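Local coordinates for protein beta-d-glucoside glucohydrolase (PDB 3ZZ1) that probably hydrolyses terminal, non-reducing beta-D-glucosyl residues with release of beta-D-glucose, as a secreted family 3 glycoside hydrolase of cellulose degradation, at residues L657-T660 with P661-G665; N322-A325 with I326-G330; V87-I90 with R91-G94; A74-P77 with G78-A82. All coordinates share one frame; numbering follows the deposited sequence.

In the fold
Interactions 2, 3 and 4 lie near the centre of the molecule, interactions 2 and 4 buried and interaction 3 partly so, with centres 8 to 11 Å apart and direct touches between each pair, whereas interaction 1 is a surface turn in the fibronectin type III-like domain, its centre 21 Å or more from theirs. Interactions 3 and 4 sit on consecutive helices, 87-103 and 78-83, of the family 3 N-terminal domain; interaction 2 lies on helix 320-329, which packs against both. Arg93 bonds to the carbonyl of Thr76, and Asn322 to Glu92 and to the carbonyl of Leu89, so polar side chains tie the three together. At the surface, by contrast, a glutamine and two waters span the turn of interaction 1.

Interaction 1: L657-T660 with P661-G665; sequences LNLT and PGQSG
Leu659 lays its CD2 methyl over the start of the returning strand, 3.8 Å from CG of Gln663 and 3.7 Å from the backbone N of Gly665. Further back, CD2 of Leu657 also reaches the backbone of Gly665. Both leucines touch Ile621 of strand 613-623 as well. On the exposed side Gln663 folds back along the incoming strand: CG stands anti to the backbone N (chi1 -168°) and the chain beyond is extended, which carries OE1 to Thr660. There Gln663 OE1 takes two bonds from opposite faces of its amide plane, one from Thr660 N (2.9 Å, nearly straight at 166°) and one from Thr660 OG1 (3.2 Å). The link between strands 650-659 and 664-672 of the fibronectin type III-like domain is a type II beta turn from Thr660 to Gln663, closed by Gln663 N to Thr660 O at 3.0 Å, with Gly662 at positive phi. An alanine in place of Gln663 would probably leave Thr660 N without its amide acceptor and the threonine hydroxyl freer to turn. One water joins Gln663 NE2 to the carbonyl O of Asn658, and a second lies between Gln663 OE1 and Asn658 OD1.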
loop_
_atom_site.group_PDB
_atom_site.type_symbol
_atom_site.label_atom_id
_atom_site.label_comp_id
_atom_site.label_asym_id
_atom_site.label_seq_id
_atom_site.Cartn_x
_atom_site.Cartn_y
_atom_site.Cartn_z
ATOM N N LEU A 657 -17.218 8.914 8.087
ATOM C CA LEU A 657 -18.599 9.395 8.023
ATOM C C LEU A 657 -18.687 10.754 7.330
ATOM O O LEU A 657 -18.063 11.723 7.771
ATOM C CB LEU A 657 -19.201 9.512 9.435
ATOM C CG LEU A 657 -19.760 8.298 10.185
ATOM C CD1 LEU A 657 -18.713 7.230 10.465
ATOM C CD2 LEU A 657 -20.352 8.779 11.484
ATOM N N ASN A 658 -19.453 10.820 6.246
ATOM C CA ASN A 658 -19.795 12.099 5.636
ATOM C C ASN A 658 -20.957 12.711 6.407
ATOM O O ASN A 658 -21.975 12.052 6.643
ATOM C CB ASN A 658 -20.147 11.941 4.155
ATOM C CG ASN A 658 -20.339 13.275 3.452
ATOM O OD1 ASN A 658 -21.431 13.856 3.461
ATOM N ND2 ASN A 658 -19.282 13.759 2.819
ATOM N N LEU A 659 -20.786 13.958 6.828
ATOM C CA LEU A 659 -21.802 14.633 7.612
ATOM C C LEU A 659 -22.021 16.056 7.104
ATOM O O LEU A 659 -21.075 16.826 6.966
ATOM C CB LEU A 659 -21.417 14.652 9.100
ATOM C CG LEU A 659 -21.139 13.338 9.845
ATOM C CD1 LEU A 659 -20.233 13.612 11.032
ATOM C CD2 LEU A 659 -22.418 12.636 10.297
ATOM N N THR A 660 -23.275 16.389 6.811
ATOM C CA THR A 660 -23.674 17.774 6.572
ATOM C C THR A 660 -23.732 18.510 7.924
ATOM O O THR A 660 -23.710 17.859 8.978
ATOM C CB THR A 660 -25.034 17.845 5.837
ATOM O OG1 THR A 660 -26.040 17.154 6.594
ATOM C CG2 THR A 660 -24.920 17.219 4.443
ATOM N N PRO A 661 -23.781 19.859 7.917
ATOM C CA PRO A 661 -23.895 20.561 9.204
ATOM C C PRO A 661 -25.081 20.088 10.066
ATOM O O PRO A 661 -26.202 19.974 9.579
ATOM C CB PRO A 661 -24.070 22.022 8.781
ATOM C CG PRO A 661 -23.308 22.106 7.497
ATOM C CD PRO A 661 -23.584 20.804 6.799
ATOM N N GLY A 662 -24.810 19.791 11.335
ATOM C CA GLY A 662 -25.842 19.336 12.269
ATOM C C GLY A 662 -26.190 17.858 12.163
ATOM O O GLY A 662 -27.010 17.354 12.934
ATOM N N GLN A 663 -25.583 17.164 11.202
ATOM C CA GLN A 663 -25.801 15.731 11.037
ATOM C C GLN A 663 -24.976 14.959 12.054
ATOM O O GLN A 663 -23.825 15.304 12.318
ATOM C CB GLN A 663 -25.451 15.268 9.618
ATOM C CG GLN A 663 -25.923 13.844 9.287
ATOM C CD GLN A 663 -25.514 13.370 7.891
ATOM O OE1 GLN A 663 -25.113 14.165 7.038
ATOM N NE2 GLN A 663 -25.620 12.065 7.658
ATOM N N SER A 664 -25.580 13.919 12.620
ATOM C CA SER A 664 -24.900 13.012 13.530
ATOM C C SER A 664 -24.858 11.609 12.920
ATOM O O SER A 664 -25.769 11.214 12.189
ATOM C CB SER A 664 -25.618 12.990 14.882
ATOM O OG SER A 664 -24.870 12.268 15.842
ATOM N N GLY A 665 -23.790 10.870 13.208
ATOM C CA GLY A 665 -23.632 9.515 12.692
ATOM C C GLY A 665 -22.891 8.584 13.637
ATOM O O GLY A 665 -22.144 9.031 14.515
HETATM O O HOH W 1 -24.278 10.521 5.219
HETATM O O HOH W 2 -24.116 13.177 4.483
#

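Interaction 2: N322-A325 with I326-G330; sequences NVRA and IARDG
Four successive i to i+4 bonds, from Ile326 N to Asn322 O through Asp329 N to Ala325 O, carry the backbone as regular alpha-helix, the last being short at 2.7 Å. Ile326 sends CD1 back one turn against the amide of Asn322, 3.6 Å from OD1 and 3.7 Å from ND2, the two side chains crossing at a slant. ND2 itself is bonded to Glu92 and to the carbonyl of Leu89, so the methyl packs on an amide already fixed by helix 87-103. Arg328 covers the other side of the turn. Its chain is bent at chi3 (68°), which folds the guanidinium over Ala325, whose CA lies under one face, 3.8 Å from Arg328 CZ. Side-on, Arg328 NE and NH2 grip the carboxylate of the adjacent Asp329, with NE to OD1 at 2.9 Å and NH2 to OD2 at 3.1 Å; both oxygens are met from above the carboxylate plane. A leucine in place of Arg328 would probably leave the Asp329 carboxylate without its charged mate and Ala325 CA without the guanidinium lying over it. With Asp329 gripped by Arg328 and Asp516 of helix 510-518 bridged to Arg324, the like charges, 5.2 Å apart between Arg324 NE and Arg328 NH1, are probably offset.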
loop_
_atom_site.group_PDB
_atom_site.type_symbol
_atom_site.label_atom_id
_atom_site.label_comp_id
_atom_site.label_asym_id
_atom_site.label_seq_id
_atom_site.Cartn_x
_atom_site.Cartn_y
_atom_site.Cartn_z
ATOM N N ASN A 322 -13.132 6.027 -9.685
ATOM C CA ASN A 322 -12.403 5.565 -8.516
ATOM C C ASN A 322 -11.128 6.369 -8.310
ATOM O O ASN A 322 -10.825 6.768 -7.186
ATOM C CB ASN A 322 -12.073 4.072 -8.610
ATOM C CG ASN A 322 -11.262 3.576 -7.415
ATOM O OD1 ASN A 322 -10.040 3.457 -7.493
ATOM N ND2 ASN A 322 -11.940 3.298 -6.303
ATOM N N VAL A 323 -10.390 6.602 -9.400
ATOM C CA VAL A 323 -9.137 7.354 -9.339
ATOM C C VAL A 323 -9.420 8.790 -8.889
ATOM O O VAL A 323 -8.761 9.303 -7.983
ATOM C CB VAL A 323 -8.375 7.333 -10.689
ATOM C CG1 VAL A 323 -7.028 8.036 -10.558
ATOM C CG2 VAL A 323 -8.168 5.904 -11.158
ATOM N N ARG A 324 -10.421 9.410 -9.515
ATOM C CA ARG A 324 -10.918 10.731 -9.128
ATOM C C ARG A 324 -11.265 10.772 -7.645
ATOM O O ARG A 324 -10.786 11.642 -6.921
ATOM C CB ARG A 324 -12.144 11.110 -9.977
ATOM C CG ARG A 324 -12.835 12.437 -9.606
ATOM C CD ARG A 324 -12.002 13.635 -10.037
ATOM N NE ARG A 324 -12.685 14.914 -9.839
ATOM C CZ ARG A 324 -13.493 15.492 -10.727
ATOM N NH1 ARG A 324 -13.748 14.909 -11.895
ATOM N NH2 ARG A 324 -14.049 16.666 -10.449
ATOM N N ALA A 325 -12.085 9.820 -7.199
ATOM C CA ALA A 325 -12.540 9.774 -5.807
ATOM C C ALA A 325 -11.386 9.628 -4.815
ATOM O O ALA A 325 -11.337 10.342 -3.812
ATOM C CB ALA A 325 -13.568 8.657 -5.606
ATOM N N ILE A 326 -10.457 8.717 -5.097
ATOM C CA ILE A 326 -9.353 8.461 -4.171
ATOM C C ILE A 326 -8.306 9.574 -4.199
ATOM O O ILE A 326 -7.827 10.004 -3.147
ATOM C CB ILE A 326 -8.715 7.074 -4.401
ATOM C CG1 ILE A 326 -9.686 5.971 -3.956
ATOM C CG2 ILE A 326 -7.401 6.965 -3.643
ATOM C CD1 ILE A 326 -9.191 4.558 -4.203
ATOM N N ALA A 327 -7.957 10.035 -5.402
ATOM C CA ALA A 327 -7.074 11.187 -5.571
ATOM C C ALA A 327 -7.614 12.393 -4.812
ATOM O O ALA A 327 -6.846 13.174 -4.252
ATOM C CB ALA A 327 -6.925 11.524 -7.039
ATOM N N ARG A 328 -8.940 12.529 -4.810
ATOM C CA ARG A 328 -9.653 13.618 -4.140
ATOM C C ARG A 328 -9.707 13.411 -2.626
ATOM O O ARG A 328 -9.296 14.285 -1.862
ATOM C CB ARG A 328 -11.077 13.726 -4.715
ATOM C CG ARG A 328 -11.937 14.836 -4.136
ATOM C CD ARG A 328 -13.409 14.660 -4.500
ATOM N NE ARG A 328 -14.003 13.486 -3.855
ATOM C CZ ARG A 328 -14.723 12.558 -4.480
ATOM N NH1 ARG A 328 -14.973 12.665 -5.776
ATOM N NH2 ARG A 328 -15.203 11.522 -3.800
ATOM N N ASP A 329 -10.205 12.247 -2.202
ATOM C CA ASP A 329 -10.467 11.977 -0.784
ATOM C C ASP A 329 -9.221 11.589 0.006
ATOM O O ASP A 329 -9.282 11.450 1.234
ATOM C CB ASP A 329 -11.552 10.900 -0.626
ATOM C CG ASP A 329 -12.924 11.376 -1.078
ATOM O OD1 ASP A 329 -13.123 12.603 -1.239
ATOM O OD2 ASP A 329 -13.808 10.516 -1.277
ATOM N N GLY A 330 -8.105 11.416 -0.700
ATOM C CA GLY A 330 -6.831 11.041 -0.084
ATOM C C GLY A 330 -5.928 12.228 0.180
ATOM O O GLY A 330 -4.908 12.098 0.868
#

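Interaction 3: V87-I90 with R91-G94; sequences VNLI and RERG
Ile90 and Arg93 meet on the buried side of this helix turn, where the carbonyl O of Ile90 receives both a backbone bond and a water. Gly94 N reaches Ile90 O at 3.3 Å, longer than the preceding i to i+4 bonds such as Arg91 N to Val87 O at 2.9 Å. The water donates to Ile90 O at 2.8 Å and accepts from Arg93 NH1 at 2.9 Å, lying at the edge of the guanidinium and in its plane. An extended chain from CG to NE, with CG anti to the backbone N (chi1 -175°), carries the Arg93 guanidinium off the helix to the carbonyl of Thr76. Packing is close on this side, where Ile90 and Arg93 both rest on Ala81 of helix 78-83 and the water bridge spans the two residues. Across the helix the fit is looser: Leu89 CD2 and Glu92 OE2 come no nearer than 4.2 Å, each side chain turned to helix 320-329, and Asn88 is the residue exposed to solvent. Arg91 leads off to Asn146 of helix 134-150. At the start of the helix Asp86 OD1 accepts from Leu89 N. These are the opening turns of an alpha-helix in the family 3 N-terminal domain, of TIM-barrel type, wedged between neighbouring helices.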
loop_
_atom_site.group_PDB
_atom_site.type_symbol
_atom_site.label_atom_id
_atom_site.label_comp_id
_atom_site.label_asym_id
_atom_site.label_seq_id
_atom_site.Cartn_x
_atom_site.Cartn_y
_atom_site.Cartn_z
ATOM N N VAL A 87 -12.709 2.191 3.389
ATOM C CA VAL A 87 -12.741 0.773 2.993
ATOM C C VAL A 87 -13.518 0.540 1.696
ATOM O O VAL A 87 -13.171 -0.346 0.905
ATOM C CB VAL A 87 -13.286 -0.157 4.121
ATOM C CG1 VAL A 87 -12.343 -0.144 5.327
ATOM C CG2 VAL A 87 -14.710 0.223 4.536
ATOM N N ASN A 88 -14.551 1.350 1.473
ATOM C CA ASN A 88 -15.372 1.247 0.271
ATOM C C ASN A 88 -14.605 1.626 -0.991
ATOM O O ASN A 88 -14.635 0.890 -1.981
ATOM C CB ASN A 88 -16.648 2.079 0.412
ATOM C CG ASN A 88 -17.519 1.620 1.573
ATOM O OD1 ASN A 88 -18.106 0.531 1.540
ATOM N ND2 ASN A 88 -17.603 2.448 2.610
ATOM N N LEU A 89 -13.897 2.756 -0.944
ATOM C CA LEU A 89 -13.057 3.176 -2.068
ATOM C C LEU A 89 -11.919 2.190 -2.307
ATOM O O LEU A 89 -11.557 1.914 -3.451
ATOM C CB LEU A 89 -12.501 4.590 -1.855
ATOM C CG LEU A 89 -13.478 5.767 -1.970
ATOM C CD1 LEU A 89 -12.754 7.085 -1.765
ATOM C CD2 LEU A 89 -14.221 5.768 -3.306
ATOM N N ILE A 90 -11.371 1.656 -1.220
ATOM C CA ILE A 90 -10.281 0.688 -1.291
ATOM C C ILE A 90 -10.725 -0.614 -1.956
ATOM O O ILE A 90 -10.025 -1.125 -2.831
ATOM C CB ILE A 90 -9.645 0.439 0.099
ATOM C CG1 ILE A 90 -8.940 1.711 0.580
ATOM C CG2 ILE A 90 -8.650 -0.737 0.050
ATOM C CD1 ILE A 90 -8.735 1.798 2.087
ATOM N N ARG A 91 -11.893 -1.134 -1.567
ATOM C CA ARG A 91 -12.434 -2.345 -2.202
ATOM C C ARG A 91 -12.741 -2.105 -3.683
ATOM O O ARG A 91 -12.419 -2.943 -4.536
ATOM C CB ARG A 91 -13.685 -2.861 -1.486
ATOM C CG ARG A 91 -14.025 -4.303 -1.865
ATOM C CD ARG A 91 -15.496 -4.652 -1.701
ATOM N NE ARG A 91 -15.751 -6.003 -2.217
ATOM C CZ ARG A 91 -16.172 -6.287 -3.451
ATOM N NH1 ARG A 91 -16.421 -5.319 -4.330
ATOM N NH2 ARG A 91 -16.354 -7.551 -3.807
ATOM N N GLU A 92 -13.359 -0.961 -3.977
ATOM C CA GLU A 92 -13.713 -0.601 -5.351
ATOM C C GLU A 92 -12.485 -0.539 -6.258
ATOM O O GLU A 92 -12.517 -1.036 -7.392
ATOM C CB GLU A 92 -14.485 0.728 -5.390
ATOM C CG GLU A 92 -14.748 1.245 -6.791
ATOM C CD GLU A 92 -15.533 2.540 -6.791
ATOM O OE1 GLU A 92 -16.772 2.477 -6.686
ATOM O OE2 GLU A 92 -14.907 3.617 -6.871
ATOM N N ARG A 93 -11.414 0.073 -5.753
ATOM C CA ARG A 93 -10.130 0.119 -6.454
ATOM C C ARG A 93 -9.683 -1.292 -6.853
ATOM O O ARG A 93 -9.276 -1.524 -7.992
ATOM C CB ARG A 93 -9.072 0.806 -5.582
ATOM C CG ARG A 93 -7.714 1.031 -6.250
ATOM C CD ARG A 93 -6.780 1.828 -5.326
ATOM N NE ARG A 93 -5.368 1.803 -5.737
ATOM C CZ ARG A 93 -4.524 0.797 -5.499
ATOM N NH1 ARG A 93 -4.940 -0.300 -4.874
ATOM N NH2 ARG A 93 -3.264 0.873 -5.906
ATOM N N GLY A 94 -9.783 -2.227 -5.914
ATOM C CA GLY A 94 -9.470 -3.634 -6.178
ATOM C C GLY A 94 -10.359 -4.245 -7.249
ATOM O O GLY A 94 -9.867 -4.907 -8.164
HETATM O O HOH W 3 -7.257 -0.809 -3.226
#

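Interaction 4: A74-P77 with G78-A82; sequences AFTP and GVQAA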
loop_
_atom_site.group_PDB
_atom_site.type_symbol
_atom_site.label_atom_id
_atom_site.label_comp_id
_atom_site.label_asym_id
_atom_site.label_seq_id
_atom_site.Cartn_x
_atom_site.Cartn_y
_atom_site.Cartn_z
ATOM N N ALA A 74 -4.634 4.074 -15.019
ATOM C CA ALA A 74 -3.594 4.235 -14.018
ATOM C C ALA A 74 -4.260 4.599 -12.693
ATOM O O ALA A 74 -4.614 5.759 -12.459
ATOM C CB ALA A 74 -2.614 5.317 -14.439
ATOM N N PHE A 75 -4.451 3.600 -11.835
ATOM C CA PHE A 75 -5.065 3.842 -10.537
ATOM C C PHE A 75 -4.078 4.540 -9.611
ATOM O O PHE A 75 -2.870 4.546 -9.866
ATOM C CB PHE A 75 -5.589 2.539 -9.924
ATOM C CG PHE A 75 -6.745 1.937 -10.683
ATOM C CD1 PHE A 75 -6.520 1.055 -11.739
ATOM C CD2 PHE A 75 -8.058 2.260 -10.345
ATOM C CE1 PHE A 75 -7.579 0.497 -12.445
ATOM C CE2 PHE A 75 -9.130 1.706 -11.042
ATOM C CZ PHE A 75 -8.892 0.825 -12.098
ATOM N N THR A 76 -4.598 5.159 -8.556
ATOM C CA THR A 76 -3.745 5.780 -7.555
ATOM C C THR A 76 -2.905 4.691 -6.902
ATOM O O THR A 76 -3.358 3.548 -6.800
ATOM C CB THR A 76 -4.567 6.497 -6.463
ATOM O OG1 THR A 76 -5.364 5.539 -5.751
ATOM C CG2 THR A 76 -5.473 7.567 -7.075
ATOM N N PRO A 77 -1.671 5.032 -6.479
ATOM C CA PRO A 77 -0.897 4.139 -5.620
ATOM C C PRO A 77 -1.678 3.741 -4.370
ATOM O O PRO A 77 -2.573 4.476 -3.932
ATOM C CB PRO A 77 0.291 5.006 -5.221
ATOM C CG PRO A 77 0.511 5.870 -6.409
ATOM C CD PRO A 77 -0.856 6.168 -6.955
ATOM N N GLY A 78 -1.332 2.591 -3.805
ATOM C CA GLY A 78 -1.943 2.117 -2.565
ATOM C C GLY A 78 -1.919 3.123 -1.423
ATOM O O GLY A 78 -2.859 3.180 -0.626
ATOM N N VAL A 79 -0.853 3.922 -1.341
ATOM C CA VAL A 79 -0.715 4.898 -0.249
ATOM C C VAL A 79 -1.843 5.945 -0.277
ATOM O O VAL A 79 -2.360 6.346 0.775
ATOM C CB VAL A 79 0.707 5.548 -0.195
ATOM C CG1 VAL A 79 0.926 6.547 -1.337
ATOM C CG2 VAL A 79 0.956 6.211 1.162
ATOM N N GLN A 80 -2.240 6.349 -1.485
ATOM C CA GLN A 80 -3.339 7.298 -1.656
ATOM C C GLN A 80 -4.673 6.675 -1.241
ATOM O O GLN A 80 -5.492 7.330 -0.591
ATOM C CB GLN A 80 -3.401 7.812 -3.098
ATOM C CG GLN A 80 -4.209 9.101 -3.269
ATOM C CD GLN A 80 -3.533 10.319 -2.648
ATOM O OE1 GLN A 80 -2.424 10.232 -2.123
ATOM N NE2 GLN A 80 -4.199 11.465 -2.722
ATOM N N ALA A 81 -4.873 5.409 -1.608
ATOM C CA ALA A 81 -6.069 4.660 -1.212
ATOM C C ALA A 81 -6.188 4.534 0.311
ATOM O O ALA A 81 -7.266 4.732 0.874
ATOM C CB ALA A 81 -6.091 3.287 -1.882
ATOM N N ALA A 82 -5.080 4.221 0.976
ATOM C CA ALA A 82 -5.057 4.172 2.440
ATOM C C ALA A 82 -5.260 5.555 3.068
ATOM O O ALA A 82 -5.843 5.669 4.145
ATOM C CB ALA A 82 -3.769 3.556 2.929
#
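Pro77 occupies the N-cap position, and its carbonyl O points into the first turn of helix 78-83. Gly78 is the first helical residue, and Gly78 O accepts the regular bond from Ala82 N at 2.9 Å. Val79 follows, setting CG1 4.2 Å from CB of Pro77 in a light apolar contact; the proline ring also touches Leu64 and Trp127. Gln80 makes the main side-chain contact. Its CB lies 3.8 Å from CB of Thr76, the two side chains crossing at about a right angle, while Gln80 N gives a weak bond to Pro77 O at 3.1 Å, bent to 129°. Beyond CB the glutamine turns away: CG is anti to the backbone N (chi1 -162°) and a bend at chi2 (70°) directs the amide to the backbone of Ala503 and Leu505. Ala81 N then meets Pro77 O at 3.4 Å, straighter but also weak. Thr76 OG1 adds another weak bond to Pro77 O, at 3.5 Å. Thr76 also packs on Val323 and Ile326 of helix 320-329. Buried as it is, Pro77 O thus shares three weak donors, one of them a side-chain hydroxyl, whereas the Gln80 amide is satisfied at both ends, NE2 donating to Ala503 O and OE1 accepting from Leu505 N.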